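Local coordinates for alanine racemase 1 (Caldanaerobacter subterraneus subsp. tengcongensis MB4, PDB 4Y2W), which belongs to the alanine racemase family and is built as a dimer, each subunit pairing an N-terminal TIM barrel with a C-terminal domain rich in beta strands, at residues Ala66-Ala71 with Gly87-Thr92; Thr81-Phe86 with His100-Thr105; Tyr107-Ala112 with Leu152-Met157; Lys127-Ile132 with Ile161-Tyr166; Lys186-Ile191 with Pro202-Ala207. The protein carries 1 engineered substitution. All blocks are in the same frame, centred on the assembly; numbering follows the deposited sequence.

Contact 1 of 5, residues Ala66-Ala71 with Gly87-Thr92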
# COMPACT_ATOMS: atom_id res chain seq x y z
N ALA A 66 9.56 8.32 10.16
CA ALA A 66 8.43 9.24 10.10
C ALA A 66 7.59 9.23 11.37
O ALA A 66 7.17 10.29 11.83
CB ALA A 66 7.57 8.92 8.89
N THR A 67 7.34 8.04 11.92
CA THR A 67 6.38 7.88 13.02
C THR A 67 6.95 7.18 14.26
O THR A 67 8.04 6.60 14.24
CB THR A 67 5.14 7.09 12.55
OG1 THR A 67 5.52 5.76 12.17
CG2 THR A 67 4.47 7.78 11.37
N THR A 68 6.17 7.25 15.33
CA THR A 68 6.49 6.59 16.60
C THR A 68 6.58 5.07 16.44
O THR A 68 7.51 4.43 16.95
CB THR A 68 5.42 6.91 17.65
OG1 THR A 68 5.14 8.31 17.65
CG2 THR A 68 5.88 6.49 19.05
N GLU A 69 5.61 4.51 15.72
CA GLU A 69 5.51 3.06 15.56
C GLU A 69 6.64 2.54 14.68
O GLU A 69 7.13 1.42 14.87
CB GLU A 69 4.15 2.67 14.98
CG GLU A 69 2.95 3.01 15.87
CD GLU A 69 2.47 4.45 15.75
OE1 GLU A 69 3.10 5.25 15.02
OE2 GLU A 69 1.47 4.80 16.41
N GLU A 70 7.06 3.36 13.72
CA GLU A 70 8.24 3.05 12.91
C GLU A 70 9.48 3.00 13.80
O GLU A 70 10.29 2.09 13.69
CB GLU A 70 8.44 4.07 11.79
CG GLU A 70 7.53 3.86 10.59
CD GLU A 70 7.78 4.87 9.48
OE1 GLU A 70 8.45 5.88 9.74
OE2 GLU A 70 7.30 4.64 8.35
N ALA A 71 9.61 3.99 14.68
CA ALA A 71 10.73 4.04 15.63
C ALA A 71 10.70 2.87 16.60
O ALA A 71 11.73 2.25 16.86
CB ALA A 71 10.72 5.36 16.39
N GLY A 87 8.14 13.07 12.99
CA GLY A 87 6.75 13.43 13.25
C GLY A 87 6.44 13.72 14.70
O GLY A 87 7.32 13.70 15.56
N TYR A 88 5.17 14.00 14.94
CA TYR A 88 4.65 14.29 16.27
C TYR A 88 4.32 12.98 16.97
O TYR A 88 3.57 12.17 16.44
CB TYR A 88 3.38 15.14 16.12
CG TYR A 88 2.76 15.61 17.42
CD1 TYR A 88 3.44 16.48 18.26
CD2 TYR A 88 1.47 15.22 17.78
CE1 TYR A 88 2.87 16.93 19.44
CE2 TYR A 88 0.89 15.67 18.95
CZ TYR A 88 1.59 16.52 19.78
OH TYR A 88 1.03 16.98 20.95
N THR A 89 4.91 12.78 18.15
CA THR A 89 4.54 11.67 19.03
C THR A 89 3.54 12.22 20.06
O THR A 89 3.92 12.99 20.93
CB THR A 89 5.76 11.09 19.76
OG1 THR A 89 6.66 10.51 18.81
CG2 THR A 89 5.35 10.04 20.79
N PRO A 90 2.25 11.82 19.95
CA PRO A 90 1.21 12.37 20.83
C PRO A 90 1.53 12.25 22.33
O PRO A 90 2.24 11.32 22.72
CB PRO A 90 -0.02 11.53 20.50
CG PRO A 90 0.22 11.02 19.12
CD PRO A 90 1.70 10.83 19.01
N PRO A 91 1.00 13.17 23.16
CA PRO A 91 1.19 13.13 24.62
C PRO A 91 0.86 11.79 25.27
O PRO A 91 1.52 11.38 26.22
CB PRO A 91 0.23 14.22 25.12
CG PRO A 91 0.16 15.19 23.99
CD PRO A 91 0.25 14.37 22.74
N THR A 92 -0.16 11.12 24.74
CA THR A 92 -0.59 9.81 25.23
C THR A 92 0.44 8.69 25.00
O THR A 92 0.39 7.67 25.69
CB THR A 92 -1.92 9.40 24.56
OG1 THR A 92 -1.79 9.51 23.14
CG2 THR A 92 -3.06 10.30 25.04

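Contact 2 of 5, residues Thr81-Phe86 with His100-Thr105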
# COMPACT_ATOMS: atom_id res chain seq x y z
N THR A 81 21.16 1.40 17.41
CA THR A 81 21.40 2.69 16.76
C THR A 81 20.40 3.75 17.23
O THR A 81 19.22 3.44 17.39
CB THR A 81 21.30 2.54 15.22
OG1 THR A 81 22.10 1.44 14.78
CG2 THR A 81 21.76 3.80 14.51
N PRO A 82 20.86 5.00 17.45
CA PRO A 82 19.92 6.07 17.79
C PRO A 82 18.91 6.31 16.68
O PRO A 82 19.26 6.25 15.50
CB PRO A 82 20.83 7.30 17.96
CG PRO A 82 22.18 6.75 18.26
CD PRO A 82 22.26 5.47 17.47
N ILE A 83 17.66 6.58 17.06
CA ILE A 83 16.57 6.79 16.10
C ILE A 83 15.89 8.13 16.35
O ILE A 83 15.62 8.50 17.50
CB ILE A 83 15.50 5.68 16.23
CG1 ILE A 83 16.13 4.30 16.03
CG2 ILE A 83 14.37 5.92 15.23
CD1 ILE A 83 15.33 3.18 16.66
N LEU A 84 15.60 8.85 15.26
CA LEU A 84 14.91 10.14 15.33
C LEU A 84 13.54 10.04 14.69
O LEU A 84 13.40 9.56 13.57
CB LEU A 84 15.73 11.23 14.62
CG LEU A 84 15.03 12.58 14.42
CD1 LEU A 84 14.69 13.24 15.74
CD2 LEU A 84 15.89 13.51 13.58
N ILE A 85 12.53 10.51 15.41
CA ILE A 85 11.16 10.59 14.90
C ILE A 85 10.90 12.01 14.40
O ILE A 85 10.82 12.95 15.20
CB ILE A 85 10.14 10.23 16.00
CG1 ILE A 85 10.37 8.80 16.50
CG2 ILE A 85 8.71 10.39 15.48
CD1 ILE A 85 9.77 8.50 17.85
N PHE A 86 10.76 12.17 13.09
CA PHE A 86 10.47 13.47 12.48
C PHE A 86 9.10 13.98 12.91
O PHE A 86 8.93 15.17 13.17
CB PHE A 86 10.49 13.38 10.95
CG PHE A 86 11.82 13.00 10.37
CD1 PHE A 86 12.94 13.79 10.60
CD2 PHE A 86 11.95 11.87 9.58
CE1 PHE A 86 14.17 13.44 10.06
CE2 PHE A 86 13.18 11.52 9.03
CZ PHE A 86 14.29 12.31 9.28
N HIS A 100 12.24 3.54 25.51
CA HIS A 100 13.12 2.90 24.54
C HIS A 100 14.14 3.87 23.93
O HIS A 100 14.78 3.55 22.93
CB HIS A 100 12.28 2.21 23.46
CG HIS A 100 11.47 1.05 23.98
ND1 HIS A 100 10.11 1.12 24.18
CD2 HIS A 100 11.84 -0.20 24.35
CE1 HIS A 100 9.68 -0.03 24.65
NE2 HIS A 100 10.71 -0.85 24.76
N ASP A 101 14.28 5.04 24.55
CA ASP A 101 15.35 5.97 24.24
C ASP A 101 15.33 6.38 22.76
O ASP A 101 16.25 6.08 22.00
CB ASP A 101 16.71 5.37 24.64
CG ASP A 101 17.83 6.38 24.61
OD1 ASP A 101 17.57 7.57 24.89
OD2 ASP A 101 18.98 5.99 24.30
N LEU A 102 14.26 7.06 22.37
CA LEU A 102 14.08 7.52 21.00
C LEU A 102 14.15 9.04 20.94
O LEU A 102 13.56 9.73 21.77
CB LEU A 102 12.73 7.04 20.45
CG LEU A 102 12.57 5.52 20.32
CD1 LEU A 102 11.12 5.16 20.02
CD2 LEU A 102 13.49 4.95 19.26
N THR A 103 14.89 9.55 19.96
CA THR A 103 15.03 10.98 19.77
C THR A 103 13.73 11.53 19.18
O THR A 103 13.17 10.94 18.25
CB THR A 103 16.22 11.31 18.85
OG1 THR A 103 17.35 10.53 19.24
CG2 THR A 103 16.57 12.79 18.92
N GLN A 104 13.26 12.65 19.72
CA GLN A 104 11.99 13.25 19.32
C GLN A 104 12.17 14.66 18.75
O GLN A 104 13.01 15.43 19.21
CB GLN A 104 11.04 13.31 20.53
CG GLN A 104 9.66 13.88 20.23
CD GLN A 104 8.88 13.06 19.22
OE1 GLN A 104 8.86 11.83 19.30
NE2 GLN A 104 8.24 13.73 18.27
N THR A 105 11.37 14.98 17.74
CA THR A 105 11.35 16.30 17.15
C THR A 105 10.50 17.24 18.01
O THR A 105 9.41 16.87 18.45
CB THR A 105 10.80 16.25 15.72
OG1 THR A 105 11.68 15.46 14.91
CG2 THR A 105 10.69 17.64 15.12

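Contact 3 of 5, residues Tyr107-Ala112 with Leu152-Met157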
# COMPACT_ATOMS: atom_id res chain seq x y z
N TYR A 107 9.28 21.55 18.39
CA TYR A 107 9.27 22.95 17.95
C TYR A 107 8.21 23.79 18.68
O TYR A 107 7.66 24.73 18.10
CB TYR A 107 9.10 23.03 16.43
CG TYR A 107 7.93 22.22 15.89
CD1 TYR A 107 6.66 22.78 15.79
CD2 TYR A 107 8.10 20.90 15.47
CE1 TYR A 107 5.59 22.05 15.30
CE2 TYR A 107 7.04 20.16 14.98
CZ TYR A 107 5.79 20.74 14.89
OH TYR A 107 4.73 20.01 14.41
N ASP A 108 7.95 23.46 19.94
CA ASP A 108 7.18 24.33 20.83
C ASP A 108 7.44 23.95 22.28
O ASP A 108 7.68 22.77 22.59
CB ASP A 108 5.68 24.32 20.50
CG ASP A 108 5.00 23.03 20.87
OD1 ASP A 108 5.43 21.96 20.38
OD2 ASP A 108 4.03 23.07 21.67
N ILE A 109 7.39 24.94 23.17
CA ILE A 109 7.80 24.77 24.57
C ILE A 109 6.85 23.90 25.38
O ILE A 109 7.28 23.15 26.25
CB ILE A 109 7.99 26.15 25.27
CG1 ILE A 109 8.76 26.00 26.59
CG2 ILE A 109 6.65 26.85 25.51
CD1 ILE A 109 10.16 25.44 26.44
N LYS A 110 5.55 23.99 25.10
CA LYS A 110 4.56 23.23 25.85
C LYS A 110 4.79 21.74 25.69
O LYS A 110 4.66 20.98 26.65
CB LYS A 110 3.14 23.59 25.40
CG LYS A 110 2.05 23.04 26.30
CD LYS A 110 0.68 23.18 25.67
CE LYS A 110 -0.40 22.59 26.57
NZ LYS A 110 -1.69 22.42 25.84
N TYR A 111 5.14 21.33 24.47
CA TYR A 111 5.43 19.93 24.17
C TYR A 111 6.72 19.47 24.85
O TYR A 111 6.78 18.37 25.41
CB TYR A 111 5.52 19.73 22.65
CG TYR A 111 5.70 18.30 22.18
CD1 TYR A 111 4.78 17.31 22.51
CD2 TYR A 111 6.80 17.93 21.41
CE1 TYR A 111 4.94 16.00 22.09
CE2 TYR A 111 6.98 16.63 20.99
CZ TYR A 111 6.04 15.67 21.33
OH TYR A 111 6.22 14.37 20.90
N ALA A 112 7.75 20.32 24.82
CA ALA A 112 9.02 20.03 25.49
C ALA A 112 8.83 19.79 26.99
O ALA A 112 9.45 18.89 27.55
CB ALA A 112 10.00 21.17 25.27
N LEU A 152 16.27 28.25 24.26
CA LEU A 152 17.17 28.55 25.38
C LEU A 152 16.63 28.01 26.71
O LEU A 152 17.41 27.63 27.58
CB LEU A 152 17.45 30.06 25.49
CG LEU A 152 18.47 30.61 24.48
CD1 LEU A 152 18.35 32.12 24.34
CD2 LEU A 152 19.89 30.22 24.87
N GLU A 153 15.31 27.98 26.86
CA GLU A 153 14.70 27.38 28.04
C GLU A 153 14.94 25.87 28.05
O GLU A 153 15.33 25.30 29.07
CB GLU A 153 13.20 27.69 28.10
CG GLU A 153 12.59 27.48 29.47
CD GLU A 153 11.14 27.96 29.57
OE1 GLU A 153 10.44 27.50 30.50
OE2 GLU A 153 10.71 28.78 28.72
N MET A 154 14.71 25.24 26.90
CA MET A 154 14.93 23.80 26.74
C MET A 154 16.35 23.37 27.10
O MET A 154 16.56 22.28 27.62
CB MET A 154 14.63 23.37 25.30
CG MET A 154 13.16 23.39 24.94
SD MET A 154 12.89 22.94 23.22
CE MET A 154 11.38 23.83 22.86
N ALA A 155 17.33 24.24 26.81
CA ALA A 155 18.73 23.97 27.14
C ALA A 155 18.95 23.87 28.65
O ALA A 155 19.90 23.22 29.10
CB ALA A 155 19.62 25.06 26.55
N ASN A 156 18.08 24.52 29.42
CA ASN A 156 18.17 24.53 30.88
C ASN A 156 17.24 23.52 31.56
O ASN A 156 17.16 23.48 32.79
CB ASN A 156 17.89 25.94 31.40
CG ASN A 156 18.70 27.00 30.68
OD1 ASN A 156 19.89 26.80 30.40
ND2 ASN A 156 18.07 28.13 30.37
N MET A 157 16.53 22.73 30.76
CA MET A 157 15.68 21.66 31.28
C MET A 157 16.51 20.38 31.41
O MET A 157 16.89 19.77 30.41
CB MET A 157 14.49 21.42 30.34
CG MET A 157 13.48 22.55 30.35
SD MET A 157 12.07 22.25 29.26
CE MET A 157 11.32 23.88 29.22

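Contact 4 of 5, residues Lys127-Ile132 with Ile161-Tyr166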
# COMPACT_ATOMS: atom_id res chain seq x y z
N LYS A 127 16.39 12.63 24.59
CA LYS A 127 17.09 13.32 23.52
C LYS A 127 16.09 13.99 22.58
O LYS A 127 15.05 13.41 22.27
CB LYS A 127 17.96 12.33 22.73
CG LYS A 127 19.16 11.82 23.52
CD LYS A 127 19.94 10.74 22.78
CE LYS A 127 19.40 9.35 23.07
NZ LYS A 127 20.25 8.26 22.51
N VAL A 128 16.37 15.23 22.17
CA VAL A 128 15.49 15.95 21.25
C VAL A 128 16.27 16.75 20.21
O VAL A 128 17.36 17.25 20.48
CB VAL A 128 14.53 16.93 21.97
CG1 VAL A 128 13.52 16.17 22.81
CG2 VAL A 128 15.30 17.92 22.83
N HIS A 129 15.68 16.85 19.02
CA HIS A 129 16.21 17.65 17.92
C HIS A 129 15.20 18.74 17.60
O HIS A 129 14.01 18.46 17.45
CB HIS A 129 16.44 16.78 16.69
CG HIS A 129 17.68 15.94 16.76
ND1 HIS A 129 18.33 15.49 15.63
CD2 HIS A 129 18.40 15.49 17.81
CE1 HIS A 129 19.39 14.78 15.99
NE2 HIS A 129 19.45 14.77 17.31
N ILE A 130 15.66 19.96 17.44
CA ILE A 130 14.76 21.06 17.19
C ILE A 130 14.57 21.31 15.70
O ILE A 130 15.52 21.42 14.98
CB ILE A 130 15.27 22.32 17.92
CG1 ILE A 130 15.40 22.05 19.41
CG2 ILE A 130 14.34 23.47 17.73
CD1 ILE A 130 14.16 21.49 20.06
N LYS A 131 13.33 21.39 15.25
CA LYS A 131 13.08 21.62 13.83
C LYS A 131 12.81 23.06 13.55
O LYS A 131 12.04 23.70 14.21
CB LYS A 131 11.95 20.75 13.26
CG LYS A 131 11.37 21.19 11.91
CD LYS A 131 11.90 20.47 10.68
CE LYS A 131 11.19 20.90 9.39
NZ LYS A 131 10.45 19.90 8.56
N ILE A 132 13.48 23.55 12.53
CA ILE A 132 13.34 24.91 12.10
C ILE A 132 12.73 25.00 10.72
O ILE A 132 13.14 24.32 9.81
CB ILE A 132 14.70 25.62 12.11
CG1 ILE A 132 15.40 25.35 13.42
CG2 ILE A 132 14.53 27.11 11.94
CD1 ILE A 132 14.72 25.97 14.61
N ILE A 161 17.85 16.38 26.73
CA ILE A 161 19.17 16.59 26.16
C ILE A 161 18.96 17.25 24.80
O ILE A 161 18.34 16.67 23.91
CB ILE A 161 19.96 15.28 25.97
CG1 ILE A 161 20.00 14.47 27.27
CG2 ILE A 161 21.38 15.59 25.50
CD1 ILE A 161 20.61 13.09 27.11
N LEU A 162 19.48 18.46 24.65
CA LEU A 162 19.31 19.24 23.44
C LEU A 162 20.42 18.90 22.44
O LEU A 162 21.37 19.67 22.24
CB LEU A 162 19.29 20.73 23.80
CG LEU A 162 18.73 21.74 22.80
CD1 LEU A 162 17.50 21.22 22.07
CD2 LEU A 162 18.39 23.03 23.54
N GLU A 163 20.28 17.72 21.83
CA GLU A 163 21.33 17.13 20.99
C GLU A 163 21.41 17.69 19.58
O GLU A 163 22.50 17.90 19.05
CB GLU A 163 21.12 15.62 20.90
CG GLU A 163 22.24 14.87 20.20
CD GLU A 163 21.92 13.40 20.01
OE1 GLU A 163 20.98 13.09 19.26
OE2 GLU A 163 22.62 12.56 20.61
N GLY A 164 20.26 17.92 18.95
CA GLY A 164 20.23 18.33 17.55
C GLY A 164 19.33 19.49 17.22
O GLY A 164 18.48 19.90 18.01
N ILE A 165 19.54 20.04 16.03
CA ILE A 165 18.69 21.09 15.48
C ILE A 165 18.75 20.98 13.96
O ILE A 165 19.83 20.84 13.39
CB ILE A 165 19.12 22.50 15.96
CG1 ILE A 165 18.22 23.58 15.34
CG2 ILE A 165 20.58 22.78 15.62
CD1 ILE A 165 18.28 24.91 16.05
N TYR A 166 17.59 21.01 13.30
CA TYR A 166 17.56 20.79 11.86
C TYR A 166 16.44 21.49 11.13
O TYR A 166 15.50 22.02 11.74
CB TYR A 166 17.51 19.28 11.57
CG TYR A 166 16.21 18.59 11.89
CD1 TYR A 166 15.85 18.31 13.20
CD2 TYR A 166 15.34 18.18 10.87
CE1 TYR A 166 14.66 17.66 13.50
CE2 TYR A 166 14.15 17.53 11.16
CZ TYR A 166 13.82 17.27 12.47
OH TYR A 166 12.63 16.63 12.75

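Contact 5 of 5, residues Lys186-Ile191 with Pro202-Ala207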
# COMPACT_ATOMS: atom_id res chain seq x y z
N LYS A 186 19.45 31.61 6.66
CA LYS A 186 18.48 31.81 7.74
C LYS A 186 18.75 30.85 8.90
O LYS A 186 18.75 31.25 10.06
CB LYS A 186 17.06 31.58 7.25
CG LYS A 186 16.48 32.71 6.44
CD LYS A 186 14.97 32.54 6.28
CE LYS A 186 14.39 33.57 5.33
NZ LYS A 186 12.92 33.40 5.17
N PHE A 187 18.98 29.59 8.55
CA PHE A 187 19.26 28.54 9.52
C PHE A 187 20.51 28.87 10.33
O PHE A 187 20.47 28.91 11.56
CB PHE A 187 19.42 27.19 8.80
CG PHE A 187 19.47 26.00 9.72
CD1 PHE A 187 18.42 25.75 10.60
CD2 PHE A 187 20.54 25.13 9.70
CE1 PHE A 187 18.46 24.65 11.44
CE2 PHE A 187 20.58 24.03 10.54
CZ PHE A 187 19.54 23.79 11.41
N MET A 188 21.62 29.13 9.63
CA MET A 188 22.88 29.47 10.29
C MET A 188 22.78 30.76 11.11
O MET A 188 23.43 30.89 12.14
CB MET A 188 24.02 29.59 9.27
CG MET A 188 24.33 28.32 8.47
SD MET A 188 24.56 26.81 9.43
CE MET A 188 25.66 27.37 10.72
N ASN A 189 21.95 31.70 10.66
CA ASN A 189 21.73 32.96 11.38
C ASN A 189 20.99 32.77 12.71
O ASN A 189 21.24 33.51 13.67
CB ASN A 189 20.98 33.97 10.50
CG ASN A 189 21.87 34.57 9.42
OD1 ASN A 189 22.94 34.04 9.10
ND2 ASN A 189 21.42 35.67 8.84
N LEU A 190 20.10 31.79 12.77
CA LEU A 190 19.47 31.41 14.03
C LEU A 190 20.48 30.72 14.96
O LEU A 190 20.41 30.89 16.18
CB LEU A 190 18.27 30.49 13.79
CG LEU A 190 17.44 30.14 15.03
CD1 LEU A 190 16.86 31.39 15.67
CD2 LEU A 190 16.33 29.17 14.66
N ILE A 191 21.39 29.94 14.39
CA ILE A 191 22.41 29.23 15.17
C ILE A 191 23.44 30.20 15.75
O ILE A 191 23.82 30.08 16.92
CB ILE A 191 23.15 28.15 14.34
CG1 ILE A 191 22.18 27.13 13.75
CG2 ILE A 191 24.21 27.45 15.18
CD1 ILE A 191 21.25 26.48 14.75
N PRO A 202 25.29 20.11 19.29
CA PRO A 202 26.28 19.30 18.56
C PRO A 202 25.86 18.83 17.16
O PRO A 202 26.73 18.70 16.29
CB PRO A 202 26.52 18.09 19.48
CG PRO A 202 25.43 18.10 20.48
CD PRO A 202 24.90 19.50 20.57
N LEU A 203 24.57 18.58 16.94
CA LEU A 203 24.10 18.06 15.65
C LEU A 203 23.25 19.06 14.87
O LEU A 203 22.03 19.15 15.06
CB LEU A 203 23.36 16.73 15.84
CG LEU A 203 24.23 15.47 15.76
CD1 LEU A 203 25.43 15.54 16.71
CD2 LEU A 203 23.40 14.23 16.05
N LYS A 204 23.91 19.82 14.01
CA LYS A 204 23.24 20.69 13.05
C LYS A 204 23.19 19.94 11.72
O LYS A 204 24.22 19.44 11.25
CB LYS A 204 24.00 22.00 12.88
CG LYS A 204 24.36 22.70 14.19
CD LYS A 204 25.04 24.04 13.97
CE LYS A 204 26.44 23.92 13.37
NZ LYS A 204 27.40 23.22 14.27
N HIS A 205 22.00 19.84 11.13
CA HIS A 205 21.83 19.15 9.86
C HIS A 205 20.64 19.68 9.08
O HIS A 205 19.67 20.16 9.66
CB HIS A 205 21.71 17.63 10.06
CG HIS A 205 20.65 17.23 11.04
ND1 HIS A 205 19.53 16.53 10.68
CD2 HIS A 205 20.57 17.40 12.38
CE1 HIS A 205 18.78 16.29 11.75
NE2 HIS A 205 19.40 16.81 12.80
N ILE A 206 20.73 19.61 7.76
CA ILE A 206 19.70 20.17 6.88
C ILE A 206 19.57 19.46 5.52
O ILE A 206 18.51 19.48 4.91
CB ILE A 206 19.97 21.68 6.66
CG1 ILE A 206 18.78 22.37 6.00
CG2 ILE A 206 21.24 21.90 5.85
CD1 ILE A 206 18.83 23.88 6.07
N ALA A 207 20.65 18.81 5.06
CA ALA A 207 20.70 18.27 3.71
C ALA A 207 20.02 16.90 3.57
O ALA A 207 20.36 15.95 4.29
CB ALA A 207 22.15 18.17 3.26

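Contact 1 of 5, residues Ala66-Ala71 with Gly87-Thr92
T89 OG1 is gripped by two groups: T68 OG1 donates to it across the contact at 2.9 Å, and Q104 of strand 103-106 takes a hydrogen bond from it. The two threonine side chains cross at about a right angle. OG1 of T68 lies beside the backbone N, anti to the carbonyl carbon (chi1 -47°), on the side of T89; the CG2 methyls of T68 and T89 are 4.0 Å apart. At the start of both segments, G87 N makes a weak, bent bond of 3.2 Å to A66 O. The start of helix 68-76 is fixed by a capping box. T67 OG1, at the N-cap, accepts from E70 N at 3.2 Å, and E70 OE1 takes T67 N at 3.3 Å from above the carboxylate plane. The same OE1 also takes A66 N, at 2.7 Å and nearly along its C-O axis. E70 OE2 turns to G41 N and to R369 of the second subunit in a salt bridge. The contact is thus mainly polar: a hydroxyl relay ending on an amide oxygen ties the loop after strand 83-85 to the first turn of a helix whose capping glutamate also reaches across the dimer.

Contact 2 of 5, residues Thr81-Phe86 with His100-Thr105
Between I83-I85 and T103-T105 the backbones run parallel and close, their short strand axes 4.8 Å apart and 23° askew. T103 straddles L84: its N donates to I83 O at 2.8 Å, and its O receives I85 N at 2.9 Å, from a donor tilted out of the carbonyl plane. At the far end T105 OG1 takes over, donating to I85 O at 2.7 Å, beside a weak bond from T105 N to that same oxygen; Y166 OH is a further partner of this hydroxyl. L84 has CG anti to the backbone N (chi1 171°), and from there chi2 of 63° puts CD1 3.7 Å from T103 CG2. On the other face of the sheet, I85 CD1 rests 3.7 Å from Q104 OE1, an amide oxygen hydrogen-bonded to T89 OG1. I83 and L102 lie side by side, pointing the same way, with I83 CD1 3.6 Å from L102 CD2. The grip slackens before the strands begin: P82 and D101 barely approach the partner segment, and D101 turns its carboxylate to a salt bridge with K127. This is a beta-alpha-beta crossover of the barrel through helix 94-99, whose I97 packs on I85, L102 and Q104. A71 of helix 68-76 covers I85 and L102, strand 62-65 flanks 83-85, and strand 126-131 lies beyond 103-106.

Contact 3 of 5, residues Tyr107-Ala112 with Leu152-Met157
I109 and M154 slide past each other in opposite directions, and the rest of the contact is arranged round this pair. I109 has CG1 anti to the backbone N (chi1 -165°), which leaves CG2 in the crowded position between N and the carbonyl carbon. Its CD1 lies 3.9 Å from M154 CG. The same methyl group also meets M157 CE, at 3.4 Å, the two side chains meeting at a slant. E153 stands at about a right angle to I109, with OE2 4.0 Å from I109 CG1, a touch without a bond, while OE1 makes a salt bridge with K113, one turn further along helix 109-121. M154 is extended beyond CG and runs over A112, whose CB points at the partner helix: M154 CE is 3.8 Å and SD 4.0 Å from A112 CB. The tip of M154 also reaches D108 O, 3.9 Å from CE. D108 is the N-cap of helix 109-121, its OD2 receiving a weak bond from Y111 N. V106, on the neighbouring barrel strand, packs on both A112 and M154. Two outer helices of the barrel, 109-121 and 144-155, thus meet near the start of one and the end of the other. What joins the two segments directly is dispersion between methyl, methylene and thioether groups, while E153 is paired with K113 and D108 caps its own helix.

Contact 4 of 5, residues Lys127-Ile132 with Ile161-Tyr166
Neighbouring strands 126-131 and 160-166 of the TIM barrel pair in parallel here, joined by a beta-alpha-beta crossover through helix 144-155. Backbone bonds join the strands: V128 N to I161 O, I130 N to G164 O, Y166 N to I130 O (2.7 Å) and I132 N to Y166 O (2.7 Å). V128 O is met more loosely, by weak bonds from E163 N and G164 N, beside an inverse gamma turn centred on L162. H129 has CG anti to the carbonyl carbon (chi1 -78°). Its NE2 donates to E163 OE1 at 3.0 Å, almost in its ring plane and onto the anti lone pair, with ring and carboxylate planes 70° apart; Y62 OH is a further partner of that oxygen. G164 CA lies over one face of the H129 ring, 3.5 Å from its centroid, a CH-pi contact. K131 CB sits likewise over the Y166 ring, at 4.3 Å from its centroid. On the other side of the sheet, L162 CD1 meets I130 CG1 at 3.5 Å and I165 CG1 meets I132 CG1 at 3.8 Å, under helices 144-155 and 177-195. Parallel neighbours linked through an outer helix, repeated round a closed sheet of eight strands, are the hallmark of the TIM barrel.

Contact 5 of 5, residues Lys186-Ile191 with Pro202-Ala207
F187 has CG anti to the backbone N (chi1 -170°), on a CB that points at the strand, and its ring lies by H205 and I206, while K204 has CG anti to the carbonyl carbon and CD carried straight on (chi2 -177°) to I191. The two segments belong to a beta-alpha-beta unit of the TIM barrel, in which helix 177-195 lies outside the sheet and leads into strand 203-208. The short helix and strand segments run almost antiparallel, at 169°, with axes 10.7 Å apart, a spacing filled by side chains. F187 CZ comes to 4.0 Å from H205 O, and F187 CD2 to 4.2 Å from I206 CD1; both partners sit oblique to the ring. Further along the helix, the aliphatic part of K204 is laid across I191. Its chain then bends at chi3 and chi4, and NZ makes a salt bridge with D221. M188 brings CE to 4.4 Å from K204 CE, a looser touch at the more exposed margin. I165 of the adjoining strand packs on F187, I191 and K204 together, so the helix rests on two strands at once. H205 points away from the helix, its ring nearly parallel to that of Y166 and steeply inclined to that of H129. The closest approach between helix and strand is made by a methyl group and a lysine methylene: I191 CG2 lies 3.7 Å from K204 CD.

Overall arrangement
All five contacts lie in the TIM barrel, contacts 2, 4 and 5 following its strands in order. Contacts 2 and 4 have centres 10 Å apart and share the pairing of 103-106 with 126-131, where Q104 O and H129 N are 3.0 Å apart. Contact 5, also 10 Å from contact 4 centre to centre, continues through I165 N and L203 O at 2.8 Å. Contact 1 lies 9 Å from contact 2, again between centres, and contact 3 packs its M154 under I130 of contact 4. A bound alanine is about 8 Å from the side chains of A66 and F86, about 9 Å from that of K131 and about 12 Å from that of I206; K40 and R138 line one alanine pocket.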